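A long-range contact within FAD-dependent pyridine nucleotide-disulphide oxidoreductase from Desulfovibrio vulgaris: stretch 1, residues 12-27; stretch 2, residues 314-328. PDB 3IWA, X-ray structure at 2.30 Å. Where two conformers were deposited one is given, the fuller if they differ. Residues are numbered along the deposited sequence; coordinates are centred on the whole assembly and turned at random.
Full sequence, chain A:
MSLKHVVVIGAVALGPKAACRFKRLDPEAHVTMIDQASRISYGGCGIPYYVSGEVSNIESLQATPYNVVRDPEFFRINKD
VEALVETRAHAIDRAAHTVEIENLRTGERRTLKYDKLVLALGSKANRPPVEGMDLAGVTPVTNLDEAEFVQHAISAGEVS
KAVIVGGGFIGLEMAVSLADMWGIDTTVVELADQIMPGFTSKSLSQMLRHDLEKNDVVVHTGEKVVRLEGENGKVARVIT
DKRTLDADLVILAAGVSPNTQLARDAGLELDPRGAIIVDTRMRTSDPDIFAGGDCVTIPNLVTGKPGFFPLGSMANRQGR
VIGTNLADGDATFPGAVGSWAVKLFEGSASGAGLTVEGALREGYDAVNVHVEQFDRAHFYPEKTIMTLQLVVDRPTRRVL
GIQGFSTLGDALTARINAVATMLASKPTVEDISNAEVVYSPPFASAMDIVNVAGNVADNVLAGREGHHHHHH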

ATOM      1  N   VAL A  12     -20.604 -14.166 -14.855  1.00 60.25           N
ATOM      2  CA  VAL A  12     -19.310 -13.549 -15.045  1.00 59.67           C
ATOM      3  C   VAL A  12     -18.502 -14.033 -13.834  1.00 58.60           C
ATOM      4  O   VAL A  12     -18.380 -15.253 -13.569  1.00 59.63           O
ATOM      5  CB  VAL A  12     -19.437 -11.976 -15.203  1.00 60.22           C
ATOM      6  CG1 VAL A  12     -19.864 -11.581 -16.611  1.00 60.50           C
ATOM      7  CG2 VAL A  12     -20.436 -11.391 -14.239  1.00 61.71           C
ATOM      8  N   ALA A  13     -17.896 -13.102 -13.128  1.00 56.42           N
ATOM      9  CA  ALA A  13     -17.592 -13.304 -11.740  1.00 53.87           C
ATOM     10  C   ALA A  13     -18.797 -12.733 -11.010  1.00 51.13           C
ATOM     11  O   ALA A  13     -19.318 -13.353 -10.103  1.00 50.78           O
ATOM     12  CB  ALA A  13     -16.301 -12.558 -11.362  1.00 54.40           C
ATOM     13  N   LEU A  14     -19.271 -11.580 -11.470  1.00 47.38           N
ATOM     14  CA  LEU A  14     -20.203 -10.810 -10.702  1.00 46.01           C
ATOM     15  C   LEU A  14     -21.516 -11.517 -10.314  1.00 44.92           C
ATOM     16  O   LEU A  14     -21.934 -11.412  -9.160  1.00 43.16           O
ATOM     17  CB  LEU A  14     -20.465  -9.454 -11.353  1.00 44.86           C
ATOM     18  CG  LEU A  14     -21.292  -8.530 -10.456  1.00 45.58           C
ATOM     19  CD1 LEU A  14     -20.566  -7.232 -10.131  1.00 44.74           C
ATOM     20  CD2 LEU A  14     -22.650  -8.251 -11.106  1.00 44.39           C
ATOM     21  N   GLY A  15     -22.149 -12.211 -11.260  1.00 44.47           N
ATOM     22  CA  GLY A  15     -23.412 -12.922 -11.008  1.00 44.54           C
ATOM     23  C   GLY A  15     -23.324 -13.941  -9.885  1.00 44.69           C
ATOM     24  O   GLY A  15     -23.999 -13.791  -8.868  1.00 43.38           O
ATOM     25  N   PRO A  16     -22.463 -14.968 -10.045  1.00 45.70           N
ATOM     26  CA  PRO A  16     -22.203 -15.967  -8.991  1.00 46.36           C
ATOM     27  C   PRO A  16     -21.853 -15.335  -7.641  1.00 46.34           C
ATOM     28  O   PRO A  16     -22.341 -15.782  -6.599  1.00 46.45           O
ATOM     29  CB  PRO A  16     -21.010 -16.765  -9.535  1.00 46.60           C
ATOM     30  CG  PRO A  16     -21.115 -16.620 -11.018  1.00 46.67           C
ATOM     31  CD  PRO A  16     -21.694 -15.248 -11.267  1.00 46.09           C
ATOM     32  N   LYS A  17     -21.039 -14.284  -7.653  1.00 46.34           N
ATOM     33  CA  LYS A  17     -20.680 -13.616  -6.391  1.00 46.05           C
ATOM     34  C   LYS A  17     -21.905 -13.013  -5.728  1.00 44.41           C
ATOM     35  O   LYS A  17     -22.119 -13.187  -4.551  1.00 44.20           O
ATOM     36  CB  LYS A  17     -19.637 -12.518  -6.623  1.00 46.93           C
ATOM     37  CG  LYS A  17     -19.044 -11.929  -5.337  1.00 50.21           C
ATOM     38  CD  LYS A  17     -18.252 -12.998  -4.565  1.00 55.52           C
ATOM     39  CE  LYS A  17     -17.563 -12.452  -3.293  1.00 57.89           C
ATOM     40  NZ  LYS A  17     -16.460 -13.399  -2.802  1.00 60.03           N
ATOM     41  N   ALA A  18     -22.692 -12.278  -6.484  1.00 43.34           N
ATOM     42  CA  ALA A  18     -23.852 -11.621  -5.920  1.00 43.36           C
ATOM     43  C   ALA A  18     -24.831 -12.658  -5.316  1.00 43.58           C
ATOM     44  O   ALA A  18     -25.352 -12.463  -4.227  1.00 43.08           O
ATOM     45  CB  ALA A  18     -24.524 -10.753  -6.952  1.00 41.68           C
ATOM     46  N   ALA A  19     -25.014 -13.766  -6.016  1.00 44.00           N
ATOM     47  CA  ALA A  19     -25.991 -14.758  -5.657  1.00 44.84           C
ATOM     48  C   ALA A  19     -25.528 -15.518  -4.419  1.00 45.70           C
ATOM     49  O   ALA A  19     -26.308 -15.728  -3.501  1.00 45.13           O
ATOM     50  CB  ALA A  19     -26.213 -15.707  -6.824  1.00 44.33           C
ATOM     51  N   CYS A  20     -24.264 -15.942  -4.408  1.00 46.68           N
ATOM     52  CA  CYS A  20     -23.695 -16.636  -3.261  0.50 47.40           C
ATOM     53  C   CYS A  20     -23.710 -15.783  -1.989  1.00 46.91           C
ATOM     54  O   CYS A  20     -24.027 -16.269  -0.899  1.00 48.15           O
ATOM     55  CB  CYS A  20     -22.268 -17.063  -3.556  0.50 47.77           C
ATOM     56  SG  CYS A  20     -21.469 -17.712  -2.110  0.50 51.37           S
ATOM     57  N   ARG A  21     -23.385 -14.507  -2.116  1.00 45.12           N
ATOM     58  CA  ARG A  21     -23.465 -13.605  -0.964  1.00 43.65           C
ATOM     59  C   ARG A  21     -24.932 -13.432  -0.526  1.00 43.91           C
ATOM     60  O   ARG A  21     -25.253 -13.398   0.674  1.00 42.05           O
ATOM     61  CB  ARG A  21     -22.864 -12.248  -1.328  1.00 42.98           C
ATOM     62  CG  ARG A  21     -23.123 -11.141  -0.363  1.00 40.69           C
ATOM     63  CD  ARG A  21     -22.458 -11.355   0.995  1.00 39.16           C
ATOM     64  NE  ARG A  21     -22.651 -10.179   1.854  1.00 38.42           N
ATOM     65  CZ  ARG A  21     -22.314 -10.131   3.137  1.00 36.24           C
ATOM     66  NH1 ARG A  21     -21.738 -11.167   3.713  1.00 35.82           N
ATOM     67  NH2 ARG A  21     -22.527  -9.037   3.836  1.00 36.13           N
ATOM     68  N   PHE A  22     -25.816 -13.289  -1.514  1.00 43.98           N
ATOM     69  CA  PHE A  22     -27.241 -13.176  -1.237  1.00 44.36           C
ATOM     70  C   PHE A  22     -27.750 -14.335  -0.377  1.00 45.02           C
ATOM     71  O   PHE A  22     -28.379 -14.127   0.670  1.00 43.57           O
ATOM     72  CB  PHE A  22     -28.030 -13.165  -2.528  1.00 43.93           C
ATOM     73  CG  PHE A  22     -29.508 -13.159  -2.320  1.00 42.56           C
ATOM     74  CD1 PHE A  22     -30.087 -12.246  -1.485  1.00 42.01           C
ATOM     75  CD2 PHE A  22     -30.325 -14.071  -2.983  1.00 42.59           C
ATOM     76  CE1 PHE A  22     -31.480 -12.221  -1.292  1.00 41.15           C
ATOM     77  CE2 PHE A  22     -31.686 -14.037  -2.805  1.00 42.61           C
ATOM     78  CZ  PHE A  22     -32.261 -13.098  -1.962  1.00 40.03           C
ATOM     79  N   LYS A  23     -27.441 -15.537  -0.859  1.00 46.23           N
ATOM     80  CA  LYS A  23     -27.848 -16.790  -0.245  1.00 47.66           C
ATOM     81  C   LYS A  23     -27.269 -16.964   1.158  1.00 48.43           C
ATOM     82  O   LYS A  23     -27.986 -17.387   2.055  1.00 49.69           O
ATOM     83  CB  LYS A  23     -27.487 -17.977  -1.147  1.00 47.59           C
ATOM     84  CG  LYS A  23     -28.373 -18.124  -2.418  1.00 48.13           C
ATOM     85  CD  LYS A  23     -29.852 -18.511  -2.135  1.00 49.97           C
ATOM     86  CE  LYS A  23     -30.039 -19.949  -1.582  1.00 51.20           C
ATOM     87  NZ  LYS A  23     -31.366 -20.139  -0.870  1.00 50.39           N
ATOM     88  N   ARG A  24     -26.013 -16.577   1.387  1.00 48.60           N
ATOM     89  CA  ARG A  24     -25.452 -16.717   2.725  1.00 48.04           C
ATOM     90  C   ARG A  24     -26.323 -15.916   3.704  1.00 47.21           C
ATOM     91  O   ARG A  24     -26.642 -16.410   4.775  1.00 47.48           O
ATOM     92  CB  ARG A  24     -23.963 -16.318   2.788  1.00 48.15           C
ATOM     93  N   LEU A  25     -26.747 -14.722   3.308  1.00 46.44           N
ATOM     94  CA  LEU A  25     -27.583 -13.845   4.153  1.00 46.67           C
ATOM     95  C   LEU A  25     -29.094 -14.191   4.221  1.00 47.09           C
ATOM     96  O   LEU A  25     -29.745 -13.981   5.261  1.00 47.05           O
ATOM     97  CB  LEU A  25     -27.466 -12.399   3.659  1.00 46.48           C
ATOM     98  CG  LEU A  25     -26.058 -11.829   3.612  1.00 46.44           C
ATOM     99  CD1 LEU A  25     -26.063 -10.500   2.876  1.00 43.84           C
ATOM    100  CD2 LEU A  25     -25.454 -11.729   5.030  1.00 43.35           C
ATOM    101  N   ASP A  26     -29.653 -14.665   3.107  1.00 47.45           N
ATOM    102  CA  ASP A  26     -31.077 -15.015   3.018  1.00 48.22           C
ATOM    103  C   ASP A  26     -31.239 -16.415   2.424  1.00 48.45           C
ATOM    104  O   ASP A  26     -31.606 -16.538   1.269  1.00 48.61           O
ATOM    105  CB  ASP A  26     -31.847 -14.020   2.148  1.00 48.29           C
ATOM    106  CG  ASP A  26     -32.093 -12.689   2.836  1.00 49.32           C
ATOM    107  OD1 ASP A  26     -31.716 -12.539   4.021  1.00 48.86           O
ATOM    108  OD2 ASP A  26     -32.683 -11.778   2.176  1.00 51.59           O
ATOM    109  N   PRO A  27     -30.990 -17.473   3.221  1.00 48.91           N
ATOM    110  CA  PRO A  27     -30.992 -18.845   2.675  1.00 49.63           C
ATOM    111  C   PRO A  27     -32.379 -19.362   2.264  1.00 50.58           C
ATOM    112  O   PRO A  27     -32.485 -20.379   1.557  1.00 49.84           O
ATOM    113  CB  PRO A  27     -30.464 -19.687   3.838  1.00 49.70           C
ATOM    114  CG  PRO A  27     -29.943 -18.709   4.863  1.00 48.78           C
ATOM    115  CD  PRO A  27     -30.673 -17.452   4.660  1.00 48.44           C
TER
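Stretch 2, residues 314-328: MANRQGRVIGTNLAD

Stretch 2 is a helix from Met 314 onward for most of its length. It runs in roughly the same direction as helix 14-25 of stretch 1, at a signed crossing angle of -38°. The axes approach to 7.2 Å, a close packing that two glycines permit.

Ala 315 points toward stretch 1, its CB 3.5 Å from Ala 13 CB. Asn 316 O lies 3.7 Å from Lys 17 CG. Gln 318 CB is 3.8 Å from Leu 14 CD1; the Leu 14 side chain sits in a hole formed by Ala 315, Gln 318, Gly 319 and Ile 322.

At Gly 319 a CB would clash with Lys 17 CB. Gly 319 O receives a CA-H...O contact from Ala 18 CA at 3.3 Å. The Arg 320 guanidinium stacks on that of Arg 21, centres 3.8 Å apart, despite like charge. Ile 322 CD1 is 3.9 Å from Leu 14 CD2.

Gly 323 CA lies 3.3 Å from Ala 18 O. A CB here would clash with Arg 21 CG. Thr 324 OG1 accepts hydrogen bonds from Arg 21 NE (2.6 Å) and Arg 21 NH2 (2.9 Å). Leu 326 CB meets Phe 22 CD1 at 3.6 Å. Ala 327 CB packs 3.8 Å from Leu 25 CB and 3.5 Å from Asp 26 OD2.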

ATOM      1  N   MET A 314     -13.045  -5.444  -9.922  1.00 46.82           N
ATOM      2  CA  MET A 314     -14.292  -4.773  -9.572  1.00 44.70           C
ATOM      3  C   MET A 314     -15.418  -5.784  -9.322  1.00 44.04           C
ATOM      4  O   MET A 314     -16.215  -5.606  -8.417  1.00 43.18           O
ATOM      5  CB  MET A 314     -14.726  -3.827 -10.680  1.00 44.37           C
ATOM      6  CG  MET A 314     -13.791  -2.690 -11.019  1.00 41.98           C
ATOM      7  SD  MET A 314     -13.935  -1.275  -9.960  1.00 33.37           S
ATOM      8  CE  MET A 314     -12.549  -1.577  -8.925  1.00 36.65           C
ATOM      9  N   ALA A 315     -15.466  -6.830 -10.140  1.00 43.05           N
ATOM     10  CA  ALA A 315     -16.470  -7.902 -10.048  1.00 42.64           C
ATOM     11  C   ALA A 315     -16.770  -8.367  -8.630  1.00 41.37           C
ATOM     12  O   ALA A 315     -17.891  -8.205  -8.144  1.00 42.39           O
ATOM     13  CB  ALA A 315     -16.036  -9.123 -10.917  1.00 42.19           C
ATOM     14  N   ASN A 316     -15.776  -8.945  -7.982  1.00 40.23           N
ATOM     15  CA  ASN A 316     -15.952  -9.481  -6.654  1.00 40.61           C
ATOM     16  C   ASN A 316     -16.406  -8.452  -5.637  1.00 38.47           C
ATOM     17  O   ASN A 316     -17.307  -8.729  -4.869  1.00 38.66           O
ATOM     18  CB  ASN A 316     -14.722 -10.272  -6.189  1.00 40.88           C
ATOM     19  CG  ASN A 316     -14.687 -11.659  -6.831  1.00 46.04           C
ATOM     20  OD1 ASN A 316     -15.740 -12.151  -7.260  1.00 52.08           O
ATOM     21  ND2 ASN A 316     -13.497 -12.290  -6.921  1.00 49.03           N
ATOM     22  N   ARG A 317     -15.867  -7.248  -5.710  1.00 36.56           N
ATOM     23  CA  ARG A 317     -16.149  -6.248  -4.700  1.00 35.75           C
ATOM     24  C   ARG A 317     -17.577  -5.750  -4.898  1.00 35.29           C
ATOM     25  O   ARG A 317     -18.322  -5.694  -3.947  1.00 33.95           O
ATOM     26  CB  ARG A 317     -15.145  -5.122  -4.760  1.00 35.35           C
ATOM     27  CG  ARG A 317     -13.719  -5.601  -4.545  1.00 34.94           C
ATOM     28  CD  ARG A 317     -12.704  -4.492  -4.611  1.00 35.44           C
ATOM     29  NE  ARG A 317     -11.356  -5.043  -4.615  1.00 35.77           N
ATOM     30  CZ  ARG A 317     -10.323  -4.550  -5.285  1.00 33.87           C
ATOM     31  NH1 ARG A 317     -10.457  -3.464  -6.027  1.00 35.47           N
ATOM     32  NH2 ARG A 317      -9.145  -5.147  -5.201  1.00 32.49           N
ATOM     33  N   GLN A 318     -17.948  -5.460  -6.145  1.00 34.85           N
ATOM     34  CA  GLN A 318     -19.290  -4.957  -6.457  1.00 35.45           C
ATOM     35  C   GLN A 318     -20.346  -6.062  -6.257  1.00 34.81           C
ATOM     36  O   GLN A 318     -21.418  -5.779  -5.821  1.00 34.14           O
ATOM     37  CB  GLN A 318     -19.401  -4.394  -7.872  1.00 34.95           C
ATOM     38  CG  GLN A 318     -18.476  -3.239  -8.183  1.00 36.72           C
ATOM     39  CD  GLN A 318     -18.557  -2.817  -9.651  1.00 36.30           C
ATOM     40  OE1 GLN A 318     -19.315  -3.401 -10.425  1.00 36.70           O
ATOM     41  NE2 GLN A 318     -17.819  -1.782 -10.016  1.00 32.58           N
ATOM     42  N   GLY A 319     -19.995  -7.299  -6.540  1.00 34.96           N
ATOM     43  CA  GLY A 319     -20.901  -8.417  -6.376  1.00 35.83           C
ATOM     44  C   GLY A 319     -21.316  -8.595  -4.939  1.00 36.60           C
ATOM     45  O   GLY A 319     -22.499  -8.843  -4.649  1.00 37.67           O
ATOM     46  N   ARG A 320     -20.342  -8.457  -4.035  1.00 36.67           N
ATOM     47  CA  ARG A 320     -20.602  -8.598  -2.624  1.00 35.96           C
ATOM     48  C   ARG A 320     -21.600  -7.568  -2.189  1.00 35.26           C
ATOM     49  O   ARG A 320     -22.548  -7.891  -1.509  1.00 34.80           O
ATOM     50  CB  ARG A 320     -19.334  -8.477  -1.814  1.00 35.76           C
ATOM     51  CG  ARG A 320     -19.551  -8.787  -0.362  1.00 37.15           C
ATOM     52  CD  ARG A 320     -18.210  -8.873   0.378  1.00 39.19           C
ATOM     53  NE  ARG A 320     -18.320  -9.666   1.595  1.00 39.16           N
ATOM     54  CZ  ARG A 320     -18.607  -9.190   2.790  1.00 40.25           C
ATOM     55  NH1 ARG A 320     -18.666 -10.030   3.799  1.00 43.90           N
ATOM     56  NH2 ARG A 320     -18.828  -7.901   2.994  1.00 38.92           N
ATOM     57  N   VAL A 321     -21.394  -6.326  -2.600  1.00 34.68           N
ATOM     58  CA  VAL A 321     -22.314  -5.248  -2.255  1.00 34.12           C
ATOM     59  C   VAL A 321     -23.681  -5.540  -2.854  1.00 34.85           C
ATOM     60  O   VAL A 321     -24.678  -5.321  -2.173  1.00 34.64           O
ATOM     61  CB  VAL A 321     -21.789  -3.866  -2.725  1.00 34.64           C
ATOM     62  CG1 VAL A 321     -22.873  -2.778  -2.725  1.00 32.16           C
ATOM     63  CG2 VAL A 321     -20.552  -3.438  -1.873  1.00 33.43           C
ATOM     64  N   ILE A 322     -23.747  -6.059  -4.094  1.00 34.01           N
ATOM     65  CA  ILE A 322     -25.048  -6.322  -4.667  1.00 34.60           C
ATOM     66  C   ILE A 322     -25.730  -7.442  -3.848  1.00 35.61           C
ATOM     67  O   ILE A 322     -26.892  -7.344  -3.490  1.00 37.30           O
ATOM     68  CB  ILE A 322     -25.015  -6.667  -6.181  1.00 34.81           C
ATOM     69  CG1 ILE A 322     -24.560  -5.450  -6.997  1.00 33.78           C
ATOM     70  CG2 ILE A 322     -26.414  -7.200  -6.608  1.00 31.60           C
ATOM     71  CD1 ILE A 322     -24.128  -5.743  -8.440  1.00 32.44           C
ATOM     72  N   GLY A 323     -24.983  -8.469  -3.499  1.00 36.44           N
ATOM     73  CA  GLY A 323     -25.487  -9.552  -2.630  1.00 37.36           C
ATOM     74  C   GLY A 323     -26.153  -9.128  -1.329  1.00 37.70           C
ATOM     75  O   GLY A 323     -27.249  -9.591  -0.973  1.00 38.77           O
ATOM     76  N   THR A 324     -25.479  -8.230  -0.631  1.00 37.64           N
ATOM     77  CA  THR A 324     -25.912  -7.664   0.635  1.00 37.20           C
ATOM     78  C   THR A 324     -27.137  -6.790   0.454  1.00 38.02           C
ATOM     79  O   THR A 324     -28.074  -6.817   1.281  1.00 39.17           O
ATOM     80  CB  THR A 324     -24.699  -6.867   1.239  1.00 36.81           C
ATOM     81  OG1 THR A 324     -23.636  -7.789   1.489  1.00 39.08           O
ATOM     82  CG2 THR A 324     -25.035  -6.126   2.526  1.00 36.41           C
ATOM     83  N   ASN A 325     -27.149  -5.994  -0.615  1.00 38.27           N
ATOM     84  CA  ASN A 325     -28.279  -5.123  -0.859  1.00 38.76           C
ATOM     85  C   ASN A 325     -29.522  -5.885  -1.368  1.00 39.32           C
ATOM     86  O   ASN A 325     -30.607  -5.432  -1.122  1.00 39.50           O
ATOM     87  CB  ASN A 325     -27.889  -3.964  -1.782  1.00 38.55           C
ATOM     88  CG  ASN A 325     -26.893  -3.035  -1.122  1.00 39.02           C
ATOM     89  OD1 ASN A 325     -26.735  -3.109   0.097  1.00 37.73           O
ATOM     90  ND2 ASN A 325     -26.224  -2.149  -1.903  1.00 34.61           N
ATOM     91  N   LEU A 326     -29.344  -7.016  -2.074  1.00 39.70           N
ATOM     92  CA  LEU A 326     -30.459  -7.912  -2.424  1.00 39.79           C
ATOM     93  C   LEU A 326     -31.092  -8.466  -1.165  1.00 41.07           C
ATOM     94  O   LEU A 326     -32.291  -8.730  -1.161  1.00 40.67           O
ATOM     95  CB  LEU A 326     -30.022  -9.112  -3.262  1.00 39.06           C
ATOM     96  CG  LEU A 326     -29.471  -8.878  -4.666  1.00 37.58           C
ATOM     97  CD1 LEU A 326     -28.726 -10.136  -5.193  1.00 30.37           C
ATOM     98  CD2 LEU A 326     -30.604  -8.458  -5.568  1.00 36.61           C
ATOM     99  N   ALA A 327     -30.277  -8.655  -0.116  1.00 41.94           N
ATOM    100  CA  ALA A 327     -30.776  -9.044   1.216  1.00 42.97           C
ATOM    101  C   ALA A 327     -31.189  -7.883   2.106  1.00 44.15           C
ATOM    102  O   ALA A 327     -31.189  -8.035   3.296  1.00 44.96           O
ATOM    103  CB  ALA A 327     -29.790  -9.896   1.935  1.00 42.14           C
ATOM    104  N   ASP A 328     -31.558  -6.743   1.529  1.00 46.43           N
ATOM    105  CA  ASP A 328     -32.109  -5.617   2.280  1.00 48.13           C
ATOM    106  C   ASP A 328     -31.069  -4.862   3.092  1.00 48.76           C
ATOM    107  O   ASP A 328     -31.438  -4.038   3.928  1.00 49.30           O
ATOM    108  CB  ASP A 328     -33.304  -6.056   3.177  1.00 49.34           C
ATOM    109  CG  ASP A 328     -34.506  -6.573   2.360  1.00 51.10           C
ATOM    110  OD1 ASP A 328     -34.993  -5.835   1.469  1.00 54.83           O
ATOM    111  OD2 ASP A 328     -34.941  -7.723   2.597  1.00 51.95           O
TER